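Side-chain contacts in uncharacterized protein (Bacteroides ovatus CL02T12C04, PDB 6PTM), which is probably an exo-acting carrageenase of glycoside hydrolase family 42, cleaving sugar units from the ends of carrageenan chains: residues D410-T415 / K458-D463; M452-M457 / K464-T469. One frame throughout, in Å; residues are numbered along the deposited sequence.

Interaction 1. Residues D410-T415 / K458-D463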
ATOM      1  N   ASP A 410     -12.394  -7.779   3.046  1.00 13.43           N
ATOM      2  CA  ASP A 410     -13.203  -6.549   3.203  1.00 13.57           C
ATOM      3  C   ASP A 410     -12.220  -5.447   3.606  1.00 12.79           C
ATOM      4  O   ASP A 410     -11.898  -5.360   4.786  1.00 12.40           O
ATOM      5  CB  ASP A 410     -14.328  -6.790   4.208  1.00 13.31           C
ATOM      6  CG  ASP A 410     -15.256  -5.608   4.486  1.00 13.75           C
ATOM      7  OD1 ASP A 410     -14.900  -4.450   4.133  1.00 15.70           O
ATOM      8  OD2 ASP A 410     -16.323  -5.844   5.073  1.00 13.80           O
ATOM      9  N   LEU A 411     -11.681  -4.707   2.648  1.00 12.69           N
ATOM     10  CA  LEU A 411     -10.573  -3.756   2.933  1.00 13.72           C
ATOM     11  C   LEU A 411     -11.042  -2.732   3.978  1.00 12.77           C
ATOM     12  O   LEU A 411     -10.236  -2.299   4.832  1.00 13.41           O
ATOM     13  CB  LEU A 411     -10.121  -3.062   1.634  1.00 13.45           C
ATOM     14  CG  LEU A 411      -8.921  -2.128   1.767  1.00 13.02           C
ATOM     15  CD1 LEU A 411      -7.764  -2.808   2.458  1.00 14.30           C
ATOM     16  CD2 LEU A 411      -8.467  -1.614   0.408  1.00 12.83           C
ATOM     17  N   GLU A 412     -12.286  -2.276   3.892  1.00 12.65           N
ATOM     18  CA  GLU A 412     -12.783  -1.271   4.854  1.00 12.61           C
ATOM     19  C   GLU A 412     -12.737  -1.876   6.258  1.00 13.25           C
ATOM     20  O   GLU A 412     -12.173  -1.248   7.157  1.00 13.38           O
ATOM     21  CB  GLU A 412     -14.225  -0.872   4.584  1.00 12.49           C
ATOM     22  CG  GLU A 412     -14.760   0.014   5.679  1.00 12.45           C
ATOM     23  CD  GLU A 412     -16.069   0.715   5.334  1.00 14.15           C
ATOM     24  OE1 GLU A 412     -16.849   0.073   4.610  1.00 16.16           O
ATOM     25  OE2 GLU A 412     -16.322   1.865   5.794  1.00 13.17           O
ATOM     26  N   ALA A 413     -13.303  -3.068   6.434  1.00 12.20           N
ATOM     27  CA  ALA A 413     -13.448  -3.650   7.787  1.00 13.12           C
ATOM     28  C   ALA A 413     -12.043  -3.963   8.315  1.00 12.06           C
ATOM     29  O   ALA A 413     -11.760  -3.643   9.471  1.00 12.54           O
ATOM     30  CB  ALA A 413     -14.359  -4.850   7.775  1.00 12.67           C
ATOM     31  N   LEU A 414     -11.166  -4.534   7.496  1.00 12.67           N
ATOM     32  CA  LEU A 414      -9.835  -4.952   7.998  1.00 13.29           C
ATOM     33  C   LEU A 414      -9.015  -3.701   8.302  1.00 13.81           C
ATOM     34  O   LEU A 414      -8.276  -3.722   9.285  1.00 13.80           O
ATOM     35  CB  LEU A 414      -9.147  -5.889   7.008  1.00 13.79           C
ATOM     36  CG  LEU A 414      -9.895  -7.197   6.774  1.00 13.01           C
ATOM     37  CD1 LEU A 414      -9.127  -8.095   5.822  1.00 13.73           C
ATOM     38  CD2 LEU A 414     -10.143  -7.941   8.071  1.00 13.09           C
ATOM     39  N   THR A 415      -9.166  -2.640   7.508  1.00 13.53           N
ATOM     40  CA  THR A 415      -8.435  -1.369   7.747  1.00 13.69           C
ATOM     41  C   THR A 415      -8.915  -0.740   9.065  1.00 13.37           C
ATOM     42  O   THR A 415      -8.061  -0.418   9.929  1.00 13.04           O
ATOM     43  CB  THR A 415      -8.557  -0.423   6.560  1.00 13.68           C
ATOM     44  OG1 THR A 415      -7.869  -1.056   5.475  1.00 14.62           O
ATOM     45  CG2 THR A 415      -7.958   0.914   6.909  1.00 13.93           C
ATOM     46  N   LYS A 458      -7.088   5.460   3.686  1.00 12.57           N
ATOM     47  CA  LYS A 458      -6.980   6.684   4.504  1.00 12.74           C
ATOM     48  C   LYS A 458      -8.362   7.346   4.662  1.00 13.65           C
ATOM     49  O   LYS A 458      -8.570   8.017   5.694  1.00 14.25           O
ATOM     50  CB  LYS A 458      -5.968   7.656   3.907  1.00 14.21           C
ATOM     51  CG  LYS A 458      -4.521   7.173   3.943  1.00 14.27           C
ATOM     52  CD  LYS A 458      -3.929   7.178   5.353  1.00 15.38           C
ATOM     53  CE  LYS A 458      -3.449   8.565   5.697  1.00 16.39           C
ATOM     54  NZ  LYS A 458      -2.915   8.620   7.062  1.00 17.84           N
ATOM     55  N   SER A 459      -9.304   7.142   3.741  1.00 12.42           N
ATOM     56  CA  SER A 459     -10.707   7.595   3.937  1.00 12.35           C
ATOM     57  C   SER A 459     -11.309   6.844   5.127  1.00 12.56           C
ATOM     58  O   SER A 459     -11.993   7.475   5.973  1.00 12.15           O
ATOM     59  CB  SER A 459     -11.515   7.432   2.676  1.00 12.65           C
ATOM     60  OG  SER A 459     -11.039   8.326   1.642  1.00 14.31           O
ATOM     61  N   VAL A 460     -11.045   5.544   5.204  1.00 12.39           N
ATOM     62  CA  VAL A 460     -11.572   4.667   6.281  1.00 14.56           C
ATOM     63  C   VAL A 460     -10.935   5.046   7.622  1.00 14.93           C
ATOM     64  O   VAL A 460     -11.706   5.275   8.603  1.00 15.95           O
ATOM     65  CB  VAL A 460     -11.355   3.180   5.961  1.00 13.38           C
ATOM     66  CG1 VAL A 460     -11.706   2.313   7.167  1.00 13.56           C
ATOM     67  CG2 VAL A 460     -12.176   2.763   4.761  1.00 13.60           C
ATOM     68  N   SER A 461      -9.593   5.152   7.656  1.00 14.43           N
ATOM     69  CA  SER A 461      -8.788   5.401   8.883  1.00 13.90           C
ATOM     70  C   SER A 461      -7.769   6.492   8.641  1.00 14.78           C
ATOM     71  O   SER A 461      -6.642   6.200   8.248  1.00 14.00           O
ATOM     72  CB  SER A 461      -8.086   4.156   9.319  1.00 14.08           C
ATOM     73  OG  SER A 461      -9.025   3.174   9.705  1.00 13.32           O
ATOM     74  N   PRO A 462      -8.113   7.787   8.816  1.00 16.99           N
ATOM     75  CA  PRO A 462      -7.134   8.846   8.546  1.00 17.82           C
ATOM     76  C   PRO A 462      -5.992   8.963   9.567  1.00 17.76           C
ATOM     77  O   PRO A 462      -4.987   9.603   9.204  1.00 18.69           O
ATOM     78  CB  PRO A 462      -7.980  10.137   8.512  1.00 17.90           C
ATOM     79  CG  PRO A 462      -9.197   9.792   9.312  1.00 18.73           C
ATOM     80  CD  PRO A 462      -9.448   8.307   9.131  1.00 17.27           C
ATOM     81  N   ASP A 463      -6.097   8.351  10.758  1.00 16.82           N
ATOM     82  CA  ASP A 463      -5.209   8.700  11.903  1.00 18.33           C
ATOM     83  C   ASP A 463      -4.304   7.532  12.312  1.00 15.70           C
ATOM     84  O   ASP A 463      -3.988   7.387  13.520  1.00 16.43           O
ATOM     85  CB  ASP A 463      -6.052   9.215  13.082  1.00 21.59           C
ATOM     86  CG  ASP A 463      -6.823  10.480  12.714  1.00 25.10           C
ATOM     87  OD1 ASP A 463      -6.382  11.202  11.786  1.00 26.23           O
ATOM     88  OD2 ASP A 463      -7.879  10.715  13.319  1.00 30.58           O
TER

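Interaction 2. Residues M452-M457 / K464-T469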
ATOM      1  N   MET A 452      -5.266   5.178  -5.505  1.00 14.85           N
ATOM      2  CA  MET A 452      -6.713   4.970  -5.227  1.00 14.11           C
ATOM      3  C   MET A 452      -6.914   4.054  -4.023  1.00 12.80           C
ATOM      4  O   MET A 452      -7.687   4.449  -3.174  1.00 11.36           O
ATOM      5  CB  MET A 452      -7.472   4.405  -6.420  1.00 14.26           C
ATOM      6  CG  MET A 452      -8.944   4.542  -6.211  1.00 14.59           C
ATOM      7  SD  MET A 452      -9.883   4.058  -7.678  1.00 15.94           S
ATOM      8  CE  MET A 452      -9.753   2.272  -7.605  1.00 14.08           C
ATOM      9  N   ALA A 453      -6.235   2.914  -3.903  1.00 12.02           N
ATOM     10  CA  ALA A 453      -6.433   2.021  -2.726  1.00 12.06           C
ATOM     11  C   ALA A 453      -5.946   2.711  -1.425  1.00 12.16           C
ATOM     12  O   ALA A 453      -6.638   2.609  -0.398  1.00 12.36           O
ATOM     13  CB  ALA A 453      -5.764   0.691  -2.937  1.00 11.51           C
ATOM     14  N   TYR A 454      -4.783   3.376  -1.445  1.00 11.39           N
ATOM     15  CA  TYR A 454      -4.264   4.177  -0.299  1.00 12.26           C
ATOM     16  C   TYR A 454      -5.333   5.211   0.104  1.00 12.89           C
ATOM     17  O   TYR A 454      -5.620   5.390   1.321  1.00 11.90           O
ATOM     18  CB  TYR A 454      -2.872   4.723  -0.666  1.00 11.91           C
ATOM     19  CG  TYR A 454      -1.755   3.714  -0.480  1.00 12.72           C
ATOM     20  CD1 TYR A 454      -2.010   2.348  -0.341  1.00 12.91           C
ATOM     21  CD2 TYR A 454      -0.432   4.115  -0.445  1.00 14.21           C
ATOM     22  CE1 TYR A 454      -0.986   1.436  -0.162  1.00 14.04           C
ATOM     23  CE2 TYR A 454       0.604   3.209  -0.274  1.00 14.02           C
ATOM     24  CZ  TYR A 454       0.327   1.872  -0.105  1.00 14.09           C
ATOM     25  OH  TYR A 454       1.357   1.003   0.108  1.00 14.53           O
ATOM     26  N   ASP A 455      -5.912   5.899  -0.881  1.00 13.18           N
ATOM     27  CA  ASP A 455      -6.934   6.948  -0.625  1.00 13.65           C
ATOM     28  C   ASP A 455      -8.178   6.317   0.022  1.00 12.87           C
ATOM     29  O   ASP A 455      -8.793   6.967   0.902  1.00 13.48           O
ATOM     30  CB  ASP A 455      -7.240   7.757  -1.893  1.00 13.54           C
ATOM     31  CG  ASP A 455      -6.112   8.714  -2.273  1.00 14.23           C
ATOM     32  OD1 ASP A 455      -5.179   8.869  -1.429  1.00 13.26           O
ATOM     33  OD2 ASP A 455      -6.150   9.265  -3.419  1.00 13.38           O
ATOM     34  N   PHE A 456      -8.531   5.095  -0.357  1.00 12.72           N
ATOM     35  CA  PHE A 456      -9.669   4.385   0.258  1.00 13.12           C
ATOM     36  C   PHE A 456      -9.310   4.062   1.723  1.00 13.73           C
ATOM     37  O   PHE A 456     -10.111   4.364   2.633  1.00 13.38           O
ATOM     38  CB  PHE A 456     -10.086   3.195  -0.607  1.00 13.45           C
ATOM     39  CG  PHE A 456     -11.230   2.406  -0.025  1.00 12.95           C
ATOM     40  CD1 PHE A 456     -12.542   2.831  -0.189  1.00 12.35           C
ATOM     41  CD2 PHE A 456     -10.991   1.285   0.766  1.00 12.63           C
ATOM     42  CE1 PHE A 456     -13.594   2.114   0.380  1.00 13.32           C
ATOM     43  CE2 PHE A 456     -12.050   0.556   1.306  1.00 12.99           C
ATOM     44  CZ  PHE A 456     -13.347   0.976   1.127  1.00 11.88           C
ATOM     45  N   MET A 457      -8.161   3.437   1.943  1.00 13.65           N
ATOM     46  CA  MET A 457      -7.686   3.059   3.295  1.00 13.86           C
ATOM     47  C   MET A 457      -7.610   4.331   4.187  1.00 14.34           C
ATOM     48  O   MET A 457      -8.054   4.274   5.346  1.00 12.55           O
ATOM     49  CB  MET A 457      -6.315   2.389   3.181  1.00 14.68           C
ATOM     50  CG  MET A 457      -6.327   1.008   2.614  1.00 15.63           C
ATOM     51  SD  MET A 457      -4.603   0.406   2.388  1.00 19.49           S
ATOM     52  CE  MET A 457      -4.658  -0.318   0.750  1.00 19.04           C
ATOM     53  N   LYS A 464      -3.833   6.784  11.337  1.00 13.32           N
ATOM     54  CA  LYS A 464      -3.015   5.566  11.520  1.00 12.56           C
ATOM     55  C   LYS A 464      -1.780   5.607  10.634  1.00 13.94           C
ATOM     56  O   LYS A 464      -1.822   6.144   9.516  1.00 14.32           O
ATOM     57  CB  LYS A 464      -3.806   4.297  11.190  1.00 12.38           C
ATOM     58  CG  LYS A 464      -4.968   4.036  12.125  1.00 12.10           C
ATOM     59  CD  LYS A 464      -5.842   2.874  11.648  1.00 11.88           C
ATOM     60  CE  LYS A 464      -7.072   2.704  12.499  1.00 11.50           C
ATOM     61  NZ  LYS A 464      -7.951   1.678  11.917  1.00 11.46           N
ATOM     62  N   VAL A 465      -0.692   5.096  11.184  1.00 14.35           N
ATOM     63  CA  VAL A 465       0.526   4.754  10.428  1.00 13.69           C
ATOM     64  C   VAL A 465       0.125   3.742   9.352  1.00 13.88           C
ATOM     65  O   VAL A 465      -0.675   2.842   9.601  1.00 15.39           O
ATOM     66  CB  VAL A 465       1.590   4.253  11.405  1.00 14.05           C
ATOM     67  CG1 VAL A 465       2.689   3.402  10.779  1.00 14.93           C
ATOM     68  CG2 VAL A 465       2.170   5.441  12.150  1.00 15.11           C
ATOM     69  N   MET A 466       0.718   3.881   8.184  1.00 13.42           N
ATOM     70  CA  MET A 466       0.580   2.890   7.110  1.00 13.20           C
ATOM     71  C   MET A 466       1.920   2.173   6.895  1.00 12.05           C
ATOM     72  O   MET A 466       2.945   2.825   6.611  1.00 10.84           O
ATOM     73  CB  MET A 466       0.088   3.538   5.817  1.00 13.87           C
ATOM     74  CG  MET A 466      -0.119   2.495   4.725  1.00 15.46           C
ATOM     75  SD  MET A 466      -0.347   3.259   3.086  1.00 17.63           S
ATOM     76  CE  MET A 466      -1.972   3.979   3.332  1.00 17.54           C
ATOM     77  N   PHE A 467       1.883   0.843   6.950  1.00 12.50           N
ATOM     78  CA  PHE A 467       3.083  -0.023   6.894  1.00 12.96           C
ATOM     79  C   PHE A 467       2.930  -1.007   5.740  1.00 12.99           C
ATOM     80  O   PHE A 467       2.104  -1.908   5.841  1.00 12.45           O
ATOM     81  CB  PHE A 467       3.278  -0.743   8.229  1.00 13.60           C
ATOM     82  CG  PHE A 467       4.583  -1.489   8.359  1.00 13.72           C
ATOM     83  CD1 PHE A 467       5.627  -1.322   7.462  1.00 13.86           C
ATOM     84  CD2 PHE A 467       4.764  -2.367   9.411  1.00 14.76           C
ATOM     85  CE1 PHE A 467       6.817  -2.018   7.618  1.00 15.27           C
ATOM     86  CE2 PHE A 467       5.963  -3.034   9.582  1.00 15.26           C
ATOM     87  CZ  PHE A 467       6.975  -2.885   8.667  1.00 15.71           C
ATOM     88  N   ASN A 468       3.638  -0.752   4.645  1.00 12.72           N
ATOM     89  CA  ASN A 468       3.756  -1.688   3.503  1.00 13.94           C
ATOM     90  C   ASN A 468       4.837  -2.712   3.846  1.00 13.62           C
ATOM     91  O   ASN A 468       6.005  -2.350   3.822  1.00 13.00           O
ATOM     92  CB  ASN A 468       4.026  -0.956   2.191  1.00 14.09           C
ATOM     93  CG  ASN A 468       3.937  -1.884   1.007  1.00 15.22           C
ATOM     94  OD1 ASN A 468       4.234  -3.087   1.126  1.00 16.96           O
ATOM     95  ND2 ASN A 468       3.602  -1.312  -0.148  1.00 14.87           N
ATOM     96  N   THR A 469       4.426  -3.926   4.218  1.00 16.18           N
ATOM     97  CA  THR A 469       5.276  -4.971   4.852  1.00 17.04           C
ATOM     98  C   THR A 469       5.932  -5.829   3.776  1.00 18.44           C
ATOM     99  O   THR A 469       6.763  -6.665   4.123  1.00 20.23           O
ATOM    100  CB  THR A 469       4.471  -5.827   5.831  1.00 18.73           C
ATOM    101  OG1 THR A 469       3.201  -6.183   5.257  1.00 17.39           O
ATOM    102  CG2 THR A 469       4.290  -5.074   7.131  1.00 19.71           C
TER

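Interaction 1. Residues D410-T415 / K458-D463
V460 turns CG1 away from its backbone N (chi1 171°), so CG1 meets the E412 carbonyl and the T415 methyl, while CG2 faces the E412 side chain. E412 has its CG swung away from its own backbone N (chi1 173°), and its CG lies 3.9 Å from V460 CG2. On the side-chain side the glutamate uses its aliphatic part. Its carboxylate continues on to T601, where OE2 is hydrogen-bonded to the threonine hydroxyl. The backbone makes a separate contact, with V460 CG1 3.6 Å from E412 O. T415 adds its methyl, with CG2 4.0 Å from V460 CG1.

The contact joins the start of helix 411-417, through E412 and T415, to the C-terminal end of helix 448-460 and the residue just after it. Both lie within the beta-galactosidase family region, which is probably the barrel domain of this GH42 enzyme. D410 is the N-cap of the first helix. Its OD1 accepts from A413 N at 3.1 Å, from above the carboxylate plane, and its OD2 forms a salt bridge with K570. The T415 hydroxyl turns back into its own helix, and OG1 donates to L411 O at 2.7 Å. T415 N reaches the same oxygen from the opposite face of the carbonyl plane, so two bonds grip it.

S461 is the first residue past the second helix. Its OG lies 3.8 Å from T415 CG2 and is hydrogen-bonded to K464. I604 of helix 602-607 packs against both E412 and V460.

Interaction 2. Residues M452-M457 / K464-T469
Y454 and M466 make a Met-aromatic contact between helix 448-460 and strand 466-471. M466 SD sits over the middle of one ring face, 3.4 Å from the ring centroid and 10° off the ring normal. Its nearest ring atoms are CE2 and CZ of Y454. The M466 methyl is over the ring too and makes a CH-pi contact, with CE 4.0 Å from the Y454 centroid. It lies nearer the CB end of the ring, close to Y454 CG. M466 reaches this place by running out extended as far as SD and then bending (chi3 -70°), which lays the SD-CE bond across the face.

Polar groups gather at the far end of the ring. Y454 OH lies 3.2 Å from N468 ND2, and the ring and amide planes stand 76° apart. Both polar atoms have a partner on or just after strand 421-423: Y454 OH pairs with N423 OD1, and N468 ND2 donates to A425 O. N468 OD1 accepts from E470 N, so both ends of the amide are held.

Beside the ring, M457 packs against the side chains of I421 and N423 on strand 421-423.

The sulfur and methyl cover one ring face while N423 holds the hydroxyl, so the buried phenol is fixed both over its face and at its polar end, and the helix is tied to the sheet.

Overall arrangement
Interactions 1 and 2 share helix 448-460, and their centres lie about 8 Å apart. Their segments alternate along the chain: 452-457 leads directly into 458-463, and 464-469 follows. Interaction 1 sets the end of the helix against helix 411-417. Interaction 2 sets the preceding turns against the strand that comes next. K464 joins the two, because its NZ is 2.9 Å from T415 O, a hydrogen bond, and it also bonds to S461 OG. M457, in the shared helix, also touches T415. Strand 466-471 runs parallel to strand 421-423, so helix 448-460 forms the crossover of a beta-alpha-beta unit, consistent with the TIM-barrel fold of this family.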